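Local coordinates for protein beta-N-acetylhexosaminidase (Streptomyces plicatus, PDB 1HP5) that hydrolyses terminal non-reducing N-acetylhexosamine residues of N-acetyl-beta-hexosaminides, as a family 20 glycoside hydrolase, at residues 166-171 against 448-453; 251-256 against 330-335; 317-322 against 348-353. All coordinates share one frame; numbering follows the deposited sequence.

Contact 1: 166-171 against 448-453; sequences VSRHFF and WTETLS. With NGT (3ar,5R,6S,7R,7ar-5-hydroxymethyl-2-methyl-5,6,7,7a-tetrahydro-3ah-pyrano[3,2-D]thiazole-6,7-diol), chain F.
R168 and E450 meet at one hydroxyl of the bound thiazoline NGT. R168 NH1 gives a hydrogen bond to NGT O4 at 2.8 Å, and R168 NH2 one to NGT O3 at 2.8 Å. NGT O4 donates to E450 OE2 at 2.6 Å. The two side chains run side by side in the same direction. E450 OE2 lies over a face of the guanidinium, so the 3.5 Å salt bridge to R168 NH1 is one of charge alone. Both chains bend at chi2 (37° in R168, 93° in E450), and this turns both ends to the sugar. One face of the W448 indole lies against NGT O4 and C5. W448 CE3 lies at the edge of the R168 guanidinium, near NH1, with the two planes 65° apart. H169 ND1 donates almost straight to T449 O at 2.7 Å, in the plane of the imidazole. S453 CB covers one face of that ring in a CH-pi contact. H169 N donates a longer hydrogen bond to T449 OG1, whose stronger partner is D165 O. Salt bridges to D165 and D197, with E450, probably balance and position the guanidinium, consistent with recognition of a terminal sugar through O3 and O4.

Contact 2: 251-256 against 330-335; sequences IDMPGH and VAFMKR. With NGT (3ar,5R,6S,7R,7ar-5-hydroxymethyl-2-methyl-5,6,7,7a-tetrahydro-3ah-pyrano[3,2-D]thiazole-6,7-diol), chain F.
The F332 side chain leaves its helix with CG anti to the backbone N (chi1 -179°), and this carries the ring to P254. M253 has chi1 56°, with CG between its backbone N and carbonyl carbon, and meets the rim of the same ring. The proline lies flat over one face of F332. P254 CB sits above the ring centre, 3.7 Å from the centroid, in a CH-pi contact. P254 CD also reaches F332 CD2 at 3.6 Å. M253 comes in at about a right angle to F332. Its CG is in the ring plane, 3.8 Å from F332 CE2. M253 SD stands at the edge as well, 5.1 Å from the ring centroid, in a Met-aromatic contact. M333 curls back so that its CE lies 3.4 Å from M253 O. The cis peptide bond between M253 and P254 is part of the turn that puts both residues on F332. No hydrogen bond crosses between the two segments. T294 of helix 292-307 touches F332, and V298 of that helix touches M253. The loop goes on to H256, whose CE1 lies 3.1 Å from NGT O3. The arrangement belongs to the TIM-barrel catalytic domain: helix 326-342 packs on the active-site loop that follows strand 246-250.

Contact 3: 317-322 against 348-353; sequences GGDEAH and VGWHQL. With NGT (3ar,5R,6S,7R,7ar-5-hydroxymethyl-2-methyl-5,6,7,7a-tetrahydro-3ah-pyrano[3,2-D]thiazole-6,7-diol), chain F.
The W350 indole has G318 N at its edge, in plane, and the D319 carboxylate alongside, while the methyl C8 of NGT covers one face. The contact lines the active site at the C-terminal ends of the adjacent TIM-barrel strands 313-315 and 346-350. NGT C8 sits over the ring centre, 3.4 Å from W350 CD2. The D319 carboxylate points the same way as W350, its plane turned 55° from the indole. D319 OD1 comes to 3.2 Å from W350 CD1 without a hydrogen bond between the two side chains. The indole NE1 bonds instead to E250, and W367 meets the indole edge-to-face. D319 and E320 form the adjacent acidic pair known from family 20 enzymes. In such enzymes the aspartate probably steadies the substrate acetamido group, and the glutamate probably serves as general acid/base. The thiazoline ring of NGT resembles the oxazolinium intermediate of that substrate-assisted route. D319 has chi1 62°, which turns its carboxylate to the thiazoline, and D319 OD2 lies 2.6 Å from NGT N2. E320 extends beyond CG toward the sugar, and its OE1 comes to 3.1 Å from NGT C2. H256 bonds to E320 OE1; a glycerol, probably from crystallisation, bonds to OE2. The touching parts, 317-320 and 348-352, point within 14° of each other. G317 CA lies 3.2 Å from W350 CD1. Q352 bends at chi2, and its OE1 passes near D319 CA but bonds to W367. Q352 CB touches G318 O at 3.3 Å. One backbone bond joins the segments: W350 N donates to G317 O at 2.9 Å.

All three contacts lie in the one TIM-barrel catalytic domain and touch the same NGT. Along the chain, 166-171 comes first and 448-453 last, so contact 1 encloses the other two. Contacts 2 and 3 alternate, in the order 251-256, 317-322, 330-335, 348-353. Their centres are about 8 Å apart. The centre of contact 1 lies about 23 Å from that of contact 2 and about 20 Å from that of contact 3. Helix 326-342 leads straight into strand 346-350. D252 OD1 accepts from G318 N, joining contacts 2 and 3. W448 packs on W350, and R168 on H256. Four loops after barrel strands and the end of strand 346-350 thus converge on one sugar pocket.

Contact 1: 166-171 against 448-453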
loop_
_atom_site.group_PDB
_atom_site.type_symbol
_atom_site.label_atom_id
_atom_site.label_comp_id
_atom_site.label_asym_id
_atom_site.label_seq_id
_atom_site.Cartn_x
_atom_site.Cartn_y
_atom_site.Cartn_z
ATOM N N VAL A 166 9.597 4.676 6.371
ATOM C CA VAL A 166 10.476 5.797 6.058
ATOM C C VAL A 166 11.259 6.204 7.299
ATOM O O VAL A 166 11.918 7.248 7.324
ATOM C CB VAL A 166 9.695 7.016 5.498
ATOM C CG1 VAL A 166 8.953 6.610 4.211
ATOM C CG2 VAL A 166 8.722 7.552 6.539
ATOM N N SER A 167 11.191 5.358 8.325
ATOM C CA SER A 167 11.889 5.607 9.579
ATOM C C SER A 167 13.299 5.017 9.591
ATOM O O SER A 167 14.240 5.676 10.032
ATOM C CB SER A 167 11.089 5.039 10.753
ATOM O OG SER A 167 9.825 5.677 10.860
ATOM N N ARG A 168 13.448 3.781 9.121
ATOM C CA ARG A 168 14.760 3.129 9.092
ATOM C C ARG A 168 15.655 3.873 8.111
ATOM O O ARG A 168 16.789 4.226 8.433
ATOM C CB ARG A 168 14.601 1.656 8.716
ATOM C CG ARG A 168 14.224 0.780 9.915
ATOM C CD ARG A 168 13.271 1.483 10.898
ATOM N NE ARG A 168 13.047 0.645 12.074
ATOM C CZ ARG A 168 12.253 -0.422 12.088
ATOM N NH1 ARG A 168 11.591 -0.775 10.995
ATOM N NH2 ARG A 168 12.156 -1.161 13.183
ATOM N N HIS A 169 15.141 4.097 6.908
ATOM C CA HIS A 169 15.837 4.894 5.902
ATOM C C HIS A 169 14.776 5.854 5.396
ATOM O O HIS A 169 13.676 5.435 5.022
ATOM C CB HIS A 169 16.377 4.050 4.746
ATOM C CG HIS A 169 17.708 3.426 5.028
ATOM N ND1 HIS A 169 17.846 2.111 5.418
ATOM C CD2 HIS A 169 18.959 3.943 4.999
ATOM C CE1 HIS A 169 19.126 1.844 5.615
ATOM N NE2 HIS A 169 19.822 2.940 5.369
ATOM N N PHE A 170 15.100 7.141 5.408
ATOM C CA PHE A 170 14.164 8.159 4.967
ATOM C C PHE A 170 14.077 8.248 3.452
ATOM O O PHE A 170 15.073 8.083 2.744
ATOM C CB PHE A 170 14.566 9.524 5.527
ATOM C CG PHE A 170 13.639 10.642 5.135
ATOM C CD1 PHE A 170 12.338 10.690 5.628
ATOM C CD2 PHE A 170 14.065 11.643 4.267
ATOM C CE1 PHE A 170 11.470 11.724 5.266
ATOM C CE2 PHE A 170 13.203 12.684 3.896
ATOM C CZ PHE A 170 11.908 12.724 4.396
ATOM N N PHE A 171 12.867 8.485 2.963
ATOM C CA PHE A 171 12.627 8.645 1.539
ATOM C C PHE A 171 11.830 9.935 1.403
ATOM O O PHE A 171 10.797 10.112 2.058
ATOM C CB PHE A 171 11.861 7.440 0.974
ATOM C CG PHE A 171 12.686 6.180 0.924
ATOM C CD1 PHE A 171 12.797 5.358 2.043
ATOM C CD2 PHE A 171 13.419 5.860 -0.214
ATOM C CE1 PHE A 171 13.632 4.234 2.034
ATOM C CE2 PHE A 171 14.259 4.738 -0.238
ATOM C CZ PHE A 171 14.364 3.923 0.896
ATOM N N TRP A 448 9.637 -2.868 4.947
ATOM C CA TRP A 448 10.501 -2.296 5.979
ATOM C C TRP A 448 11.831 -1.943 5.332
ATOM O O TRP A 448 12.276 -2.624 4.411
ATOM C CB TRP A 448 10.704 -3.289 7.127
ATOM C CG TRP A 448 9.409 -3.711 7.741
ATOM C CD1 TRP A 448 8.684 -4.828 7.444
ATOM C CD2 TRP A 448 8.651 -2.984 8.710
ATOM N NE1 TRP A 448 7.516 -4.841 8.169
ATOM C CE2 TRP A 448 7.470 -3.720 8.955
ATOM C CE3 TRP A 448 8.853 -1.776 9.398
ATOM C CZ2 TRP A 448 6.489 -3.290 9.864
ATOM C CZ3 TRP A 448 7.880 -1.346 10.301
ATOM C CH2 TRP A 448 6.712 -2.107 10.524
ATOM N N THR A 449 12.485 -0.898 5.825
ATOM C CA THR A 449 13.716 -0.460 5.185
ATOM C C THR A 449 15.040 -0.522 5.943
ATOM O O THR A 449 15.940 0.286 5.690
ATOM C CB THR A 449 13.513 0.961 4.632
ATOM O OG1 THR A 449 13.132 1.838 5.698
ATOM C CG2 THR A 449 12.394 0.958 3.576
ATOM N N GLU A 450 15.183 -1.476 6.858
ATOM C CA GLU A 450 16.448 -1.602 7.578
ATOM C C GLU A 450 17.598 -1.723 6.585
ATOM O O GLU A 450 18.671 -1.167 6.805
ATOM C CB GLU A 450 16.475 -2.854 8.476
ATOM C CG GLU A 450 15.823 -2.679 9.836
ATOM C CD GLU A 450 14.366 -3.095 9.852
ATOM O OE1 GLU A 450 13.719 -3.056 8.781
ATOM O OE2 GLU A 450 13.872 -3.450 10.943
ATOM N N THR A 451 17.355 -2.437 5.486
ATOM C CA THR A 451 18.385 -2.693 4.480
ATOM C C THR A 451 18.219 -1.995 3.135
ATOM O O THR A 451 19.001 -2.237 2.212
ATOM C CB THR A 451 18.476 -4.204 4.181
ATOM O OG1 THR A 451 17.323 -4.610 3.428
ATOM C CG2 THR A 451 18.524 -5.000 5.469
ATOM N N LEU A 452 17.211 -1.138 3.014
ATOM C CA LEU A 452 16.954 -0.455 1.753
ATOM C C LEU A 452 17.104 1.058 1.893
ATOM O O LEU A 452 16.473 1.682 2.750
ATOM C CB LEU A 452 15.545 -0.813 1.278
ATOM C CG LEU A 452 15.248 -2.317 1.366
ATOM C CD1 LEU A 452 13.770 -2.571 1.099
ATOM C CD2 LEU A 452 16.121 -3.077 0.370
ATOM N N SER A 453 17.936 1.651 1.047
ATOM C CA SER A 453 18.162 3.086 1.129
ATOM C C SER A 453 17.865 3.881 -0.137
ATOM O O SER A 453 17.938 5.107 -0.116
ATOM C CB SER A 453 19.601 3.359 1.583
ATOM O OG SER A 453 20.529 2.752 0.702
HETATM C C1 NGT F . 8.903 -6.552 12.512
HETATM C C2 NGT F . 9.068 -5.244 13.341
HETATM C C3 NGT F . 9.695 -4.092 12.484
HETATM C C4 NGT F . 10.842 -4.577 11.580
HETATM C C5 NGT F . 10.371 -5.767 10.716
HETATM C C6 NGT F . 11.455 -6.334 9.802
HETATM C C7 NGT F . 6.799 -5.260 13.076
HETATM C C8 NGT F . 5.331 -4.967 13.274
HETATM N N2 NGT F . 7.745 -4.839 13.798
HETATM S S1 NGT F . 7.236 -6.307 11.723
HETATM O O3 NGT F . 10.145 -3.051 13.338
HETATM O O4 NGT F . 11.263 -3.507 10.752
HETATM O O5 NGT F . 9.897 -6.868 11.582
HETATM O O6 NGT F . 10.911 -7.311 8.914
HETATM O O HOH W 1 17.404 6.735 2.307
#

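Contact 2: 251-256 against 330-335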
loop_
_atom_site.group_PDB
_atom_site.type_symbol
_atom_site.label_atom_id
_atom_site.label_comp_id
_atom_site.label_asym_id
_atom_site.label_seq_id
_atom_site.Cartn_x
_atom_site.Cartn_y
_atom_site.Cartn_z
ATOM N N ILE A 251 2.339 6.143 14.091
ATOM C CA ILE A 251 3.266 6.681 15.072
ATOM C C ILE A 251 3.330 5.515 16.050
ATOM O O ILE A 251 2.440 5.345 16.890
ATOM C CB ILE A 251 2.722 7.932 15.772
ATOM C CG1 ILE A 251 2.571 9.077 14.760
ATOM C CG2 ILE A 251 3.673 8.343 16.869
ATOM C CD1 ILE A 251 3.870 9.485 14.069
ATOM N N ASP A 252 4.368 4.698 15.916
ATOM C CA ASP A 252 4.519 3.507 16.749
ATOM C C ASP A 252 4.697 3.821 18.227
ATOM O O ASP A 252 5.522 4.653 18.597
ATOM C CB ASP A 252 5.708 2.672 16.258
ATOM C CG ASP A 252 5.538 1.185 16.535
ATOM O OD1 ASP A 252 4.829 0.836 17.504
ATOM O OD2 ASP A 252 6.127 0.368 15.790
ATOM N N MET A 253 3.921 3.141 19.065
ATOM C CA MET A 253 3.980 3.319 20.512
ATOM C C MET A 253 3.362 2.106 21.202
ATOM O O MET A 253 2.486 1.449 20.641
ATOM C CB MET A 253 3.225 4.587 20.924
ATOM C CG MET A 253 1.774 4.637 20.454
ATOM S SD MET A 253 0.934 6.180 20.922
ATOM C CE MET A 253 1.419 7.261 19.565
ATOM N N PRO A 254 3.802 1.798 22.436
ATOM C CA PRO A 254 4.830 2.516 23.202
ATOM C C PRO A 254 6.256 2.087 22.857
ATOM O O PRO A 254 7.220 2.676 23.347
ATOM C CB PRO A 254 4.464 2.187 24.643
ATOM C CG PRO A 254 4.041 0.744 24.526
ATOM C CD PRO A 254 3.167 0.754 23.266
ATOM N N GLY A 255 6.389 1.055 22.026
ATOM C CA GLY A 255 7.713 0.593 21.634
ATOM C C GLY A 255 8.173 1.270 20.349
ATOM O O GLY A 255 7.427 2.070 19.777
ATOM N N HIS A 256 9.386 0.955 19.892
ATOM C CA HIS A 256 9.928 1.556 18.668
ATOM C C HIS A 256 9.825 3.079 18.748
ATOM O O HIS A 256 9.495 3.752 17.763
ATOM C CB HIS A 256 9.153 1.046 17.449
ATOM C CG HIS A 256 9.518 -0.348 17.046
ATOM N ND1 HIS A 256 10.636 -0.633 16.293
ATOM C CD2 HIS A 256 8.934 -1.540 17.320
ATOM C CE1 HIS A 256 10.727 -1.940 16.119
ATOM N NE2 HIS A 256 9.707 -2.515 16.733
ATOM N N VAL A 330 -0.659 -2.949 28.567
ATOM C CA VAL A 330 -2.113 -2.936 28.620
ATOM C C VAL A 330 -2.601 -1.588 29.147
ATOM O O VAL A 330 -3.517 -0.987 28.586
ATOM C CB VAL A 330 -2.650 -4.064 29.532
ATOM C CG1 VAL A 330 -4.168 -3.960 29.653
ATOM C CG2 VAL A 330 -2.256 -5.426 28.967
ATOM N N ALA A 331 -1.984 -1.108 30.223
ATOM C CA ALA A 331 -2.376 0.178 30.797
ATOM C C ALA A 331 -2.184 1.294 29.771
ATOM O O ALA A 331 -3.060 2.141 29.583
ATOM C CB ALA A 331 -1.546 0.471 32.046
ATOM N N PHE A 332 -1.031 1.285 29.106
ATOM C CA PHE A 332 -0.716 2.297 28.104
ATOM C C PHE A 332 -1.759 2.332 26.986
ATOM O O PHE A 332 -2.305 3.386 26.667
ATOM C CB PHE A 332 0.665 2.033 27.498
ATOM C CG PHE A 332 1.078 3.057 26.475
ATOM C CD1 PHE A 332 1.611 4.282 26.871
ATOM C CD2 PHE A 332 0.892 2.816 25.116
ATOM C CE1 PHE A 332 1.953 5.251 25.927
ATOM C CE2 PHE A 332 1.230 3.779 24.167
ATOM C CZ PHE A 332 1.761 4.997 24.576
ATOM N N MET A 333 -2.030 1.174 26.390
ATOM C CA MET A 333 -3.006 1.085 25.307
ATOM C C MET A 333 -4.411 1.448 25.764
ATOM O O MET A 333 -5.211 1.984 24.993
ATOM C CB MET A 333 -2.995 -0.324 24.709
ATOM C CG MET A 333 -1.726 -0.616 23.929
ATOM S SD MET A 333 -1.458 0.672 22.679
ATOM C CE MET A 333 -0.395 -0.213 21.505
ATOM N N LYS A 334 -4.710 1.151 27.022
ATOM C CA LYS A 334 -6.017 1.465 27.584
ATOM C C LYS A 334 -6.195 2.980 27.542
ATOM O O LYS A 334 -7.252 3.489 27.167
ATOM C CB LYS A 334 -6.082 0.979 29.033
ATOM C CG LYS A 334 -7.424 1.169 29.718
ATOM C CD LYS A 334 -8.426 0.119 29.271
ATOM C CE LYS A 334 -9.708 0.199 30.089
ATOM N NZ LYS A 334 -10.687 -0.851 29.687
ATOM N N ARG A 335 -5.135 3.691 27.911
ATOM C CA ARG A 335 -5.150 5.148 27.952
ATOM C C ARG A 335 -5.014 5.862 26.607
ATOM O O ARG A 335 -5.683 6.869 26.374
ATOM C CB ARG A 335 -4.047 5.643 28.891
ATOM C CG ARG A 335 -4.208 5.184 30.328
ATOM C CD ARG A 335 -2.888 5.260 31.079
ATOM N NE ARG A 335 -3.028 4.863 32.475
ATOM C CZ ARG A 335 -2.010 4.525 33.260
ATOM N NH1 ARG A 335 -0.770 4.531 32.785
ATOM N NH2 ARG A 335 -2.229 4.182 34.523
HETATM C C1 NGT F . 8.903 -6.552 12.512
HETATM C C2 NGT F . 9.068 -5.244 13.341
HETATM C C3 NGT F . 9.695 -4.092 12.484
HETATM C C4 NGT F . 10.842 -4.577 11.580
HETATM C C5 NGT F . 10.371 -5.767 10.716
HETATM C C6 NGT F . 11.455 -6.334 9.802
HETATM C C7 NGT F . 6.799 -5.260 13.076
HETATM C C8 NGT F . 5.331 -4.967 13.274
HETATM N N2 NGT F . 7.745 -4.839 13.798
HETATM S S1 NGT F . 7.236 -6.307 11.723
HETATM O O3 NGT F . 10.145 -3.051 13.338
HETATM O O4 NGT F . 11.263 -3.507 10.752
HETATM O O5 NGT F . 9.897 -6.868 11.582
HETATM O O6 NGT F . 10.911 -7.311 8.914
#

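Contact 3: 317-322 against 348-353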
loop_
_atom_site.group_PDB
_atom_site.type_symbol
_atom_site.label_atom_id
_atom_site.label_comp_id
_atom_site.label_asym_id
_atom_site.label_seq_id
_atom_site.Cartn_x
_atom_site.Cartn_y
_atom_site.Cartn_z
ATOM N N GLY A 317 0.687 1.571 16.054
ATOM C CA GLY A 317 1.654 0.495 16.210
ATOM C C GLY A 317 1.385 -0.433 17.385
ATOM O O GLY A 317 0.335 -1.067 17.449
ATOM N N GLY A 318 2.344 -0.525 18.302
ATOM C CA GLY A 318 2.177 -1.380 19.466
ATOM C C GLY A 318 2.959 -2.679 19.396
ATOM O O GLY A 318 2.813 -3.552 20.253
ATOM N N ASP A 319 3.802 -2.801 18.377
ATOM C CA ASP A 319 4.606 -3.995 18.179
ATOM C C ASP A 319 5.907 -3.963 18.962
ATOM O O ASP A 319 6.470 -2.898 19.225
ATOM C CB ASP A 319 4.952 -4.154 16.695
ATOM C CG ASP A 319 5.792 -2.995 16.169
ATOM O OD1 ASP A 319 5.366 -1.836 16.352
ATOM O OD2 ASP A 319 6.874 -3.235 15.582
ATOM N N GLU A 320 6.366 -5.148 19.341
ATOM C CA GLU A 320 7.639 -5.316 20.031
ATOM C C GLU A 320 7.967 -4.328 21.139
ATOM O O GLU A 320 9.072 -3.782 21.179
ATOM C CB GLU A 320 8.760 -5.305 18.989
ATOM C CG GLU A 320 8.423 -6.153 17.769
ATOM C CD GLU A 320 9.510 -6.143 16.713
ATOM O OE1 GLU A 320 9.951 -5.043 16.302
ATOM O OE2 GLU A 320 9.917 -7.240 16.286
ATOM N N ALA A 321 7.013 -4.075 22.026
ATOM C CA ALA A 321 7.277 -3.187 23.153
ATOM C C ALA A 321 7.861 -4.124 24.210
ATOM O O ALA A 321 7.307 -4.278 25.292
ATOM C CB ALA A 321 5.985 -2.563 23.653
ATOM N N HIS A 322 8.986 -4.749 23.877
ATOM C CA HIS A 322 9.624 -5.709 24.770
ATOM C C HIS A 322 10.254 -5.145 26.040
ATOM O O HIS A 322 10.626 -5.902 26.937
ATOM C CB HIS A 322 10.653 -6.527 23.987
ATOM C CG HIS A 322 10.062 -7.266 22.826
ATOM N ND1 HIS A 322 8.861 -7.936 22.908
ATOM C CD2 HIS A 322 10.512 -7.453 21.562
ATOM C CE1 HIS A 322 8.595 -8.505 21.745
ATOM N NE2 HIS A 322 9.581 -8.227 20.911
ATOM N N VAL A 348 -5.759 1.805 14.588
ATOM C CA VAL A 348 -5.211 0.608 13.979
ATOM C C VAL A 348 -3.939 0.308 14.758
ATOM O O VAL A 348 -3.199 1.225 15.131
ATOM C CB VAL A 348 -4.836 0.823 12.496
ATOM C CG1 VAL A 348 -4.261 -0.471 11.913
ATOM C CG2 VAL A 348 -6.062 1.263 11.701
ATOM N N GLY A 349 -3.694 -0.968 15.021
ATOM C CA GLY A 349 -2.494 -1.341 15.741
ATOM C C GLY A 349 -2.005 -2.689 15.263
ATOM O O GLY A 349 -2.746 -3.421 14.604
ATOM N N TRP A 350 -0.752 -3.016 15.565
ATOM C CA TRP A 350 -0.226 -4.318 15.184
ATOM C C TRP A 350 -0.978 -5.289 16.084
ATOM O O TRP A 350 -1.558 -4.863 17.084
ATOM C CB TRP A 350 1.285 -4.365 15.405
ATOM C CG TRP A 350 2.001 -3.417 14.483
ATOM C CD1 TRP A 350 2.557 -2.212 14.808
ATOM C CD2 TRP A 350 2.214 -3.589 13.077
ATOM N NE1 TRP A 350 3.108 -1.627 13.692
ATOM C CE2 TRP A 350 2.912 -2.448 12.614
ATOM C CE3 TRP A 350 1.887 -4.600 12.162
ATOM C CZ2 TRP A 350 3.288 -2.288 11.276
ATOM C CZ3 TRP A 350 2.265 -4.441 10.827
ATOM C CH2 TRP A 350 2.957 -3.294 10.399
ATOM N N HIS A 351 -0.978 -6.579 15.759
ATOM C CA HIS A 351 -1.776 -7.508 16.549
ATOM C C HIS A 351 -1.471 -7.652 18.043
ATOM O O HIS A 351 -2.250 -8.274 18.763
ATOM C CB HIS A 351 -1.857 -8.888 15.867
ATOM C CG HIS A 351 -0.632 -9.732 16.016
ATOM N ND1 HIS A 351 0.452 -9.632 15.172
ATOM C CD2 HIS A 351 -0.339 -10.724 16.890
ATOM C CE1 HIS A 351 1.361 -10.528 15.517
ATOM N NE2 HIS A 351 0.905 -11.204 16.558
ATOM N N GLN A 352 -0.369 -7.078 18.523
ATOM C CA GLN A 352 -0.080 -7.147 19.953
ATOM C C GLN A 352 -1.200 -6.405 20.676
ATOM O O GLN A 352 -1.453 -6.643 21.858
ATOM C CB GLN A 352 1.255 -6.479 20.297
ATOM C CG GLN A 352 2.488 -7.321 20.008
ATOM C CD GLN A 352 2.621 -7.654 18.540
ATOM O OE1 GLN A 352 2.450 -6.788 17.682
ATOM N NE2 GLN A 352 2.930 -8.910 18.240
ATOM N N LEU A 353 -1.862 -5.500 19.957
ATOM C CA LEU A 353 -2.962 -4.725 20.522
ATOM C C LEU A 353 -4.107 -5.652 20.925
ATOM O O LEU A 353 -4.892 -5.330 21.817
ATOM C CB LEU A 353 -3.468 -3.687 19.509
ATOM C CG LEU A 353 -4.610 -2.761 19.960
ATOM C CD1 LEU A 353 -4.200 -1.997 21.221
ATOM C CD2 LEU A 353 -4.957 -1.785 18.839
HETATM C C1 NGT F . 8.903 -6.552 12.512
HETATM C C2 NGT F . 9.068 -5.244 13.341
HETATM C C3 NGT F . 9.695 -4.092 12.484
HETATM C C4 NGT F . 10.842 -4.577 11.580
HETATM C C5 NGT F . 10.371 -5.767 10.716
HETATM C C6 NGT F . 11.455 -6.334 9.802
HETATM C C7 NGT F . 6.799 -5.260 13.076
HETATM C C8 NGT F . 5.331 -4.967 13.274
HETATM N N2 NGT F . 7.745 -4.839 13.798
HETATM S S1 NGT F . 7.236 -6.307 11.723
HETATM O O3 NGT F . 10.145 -3.051 13.338
HETATM O O4 NGT F . 11.263 -3.507 10.752
HETATM O O5 NGT F . 9.897 -6.868 11.582
HETATM O O6 NGT F . 10.911 -7.311 8.914
#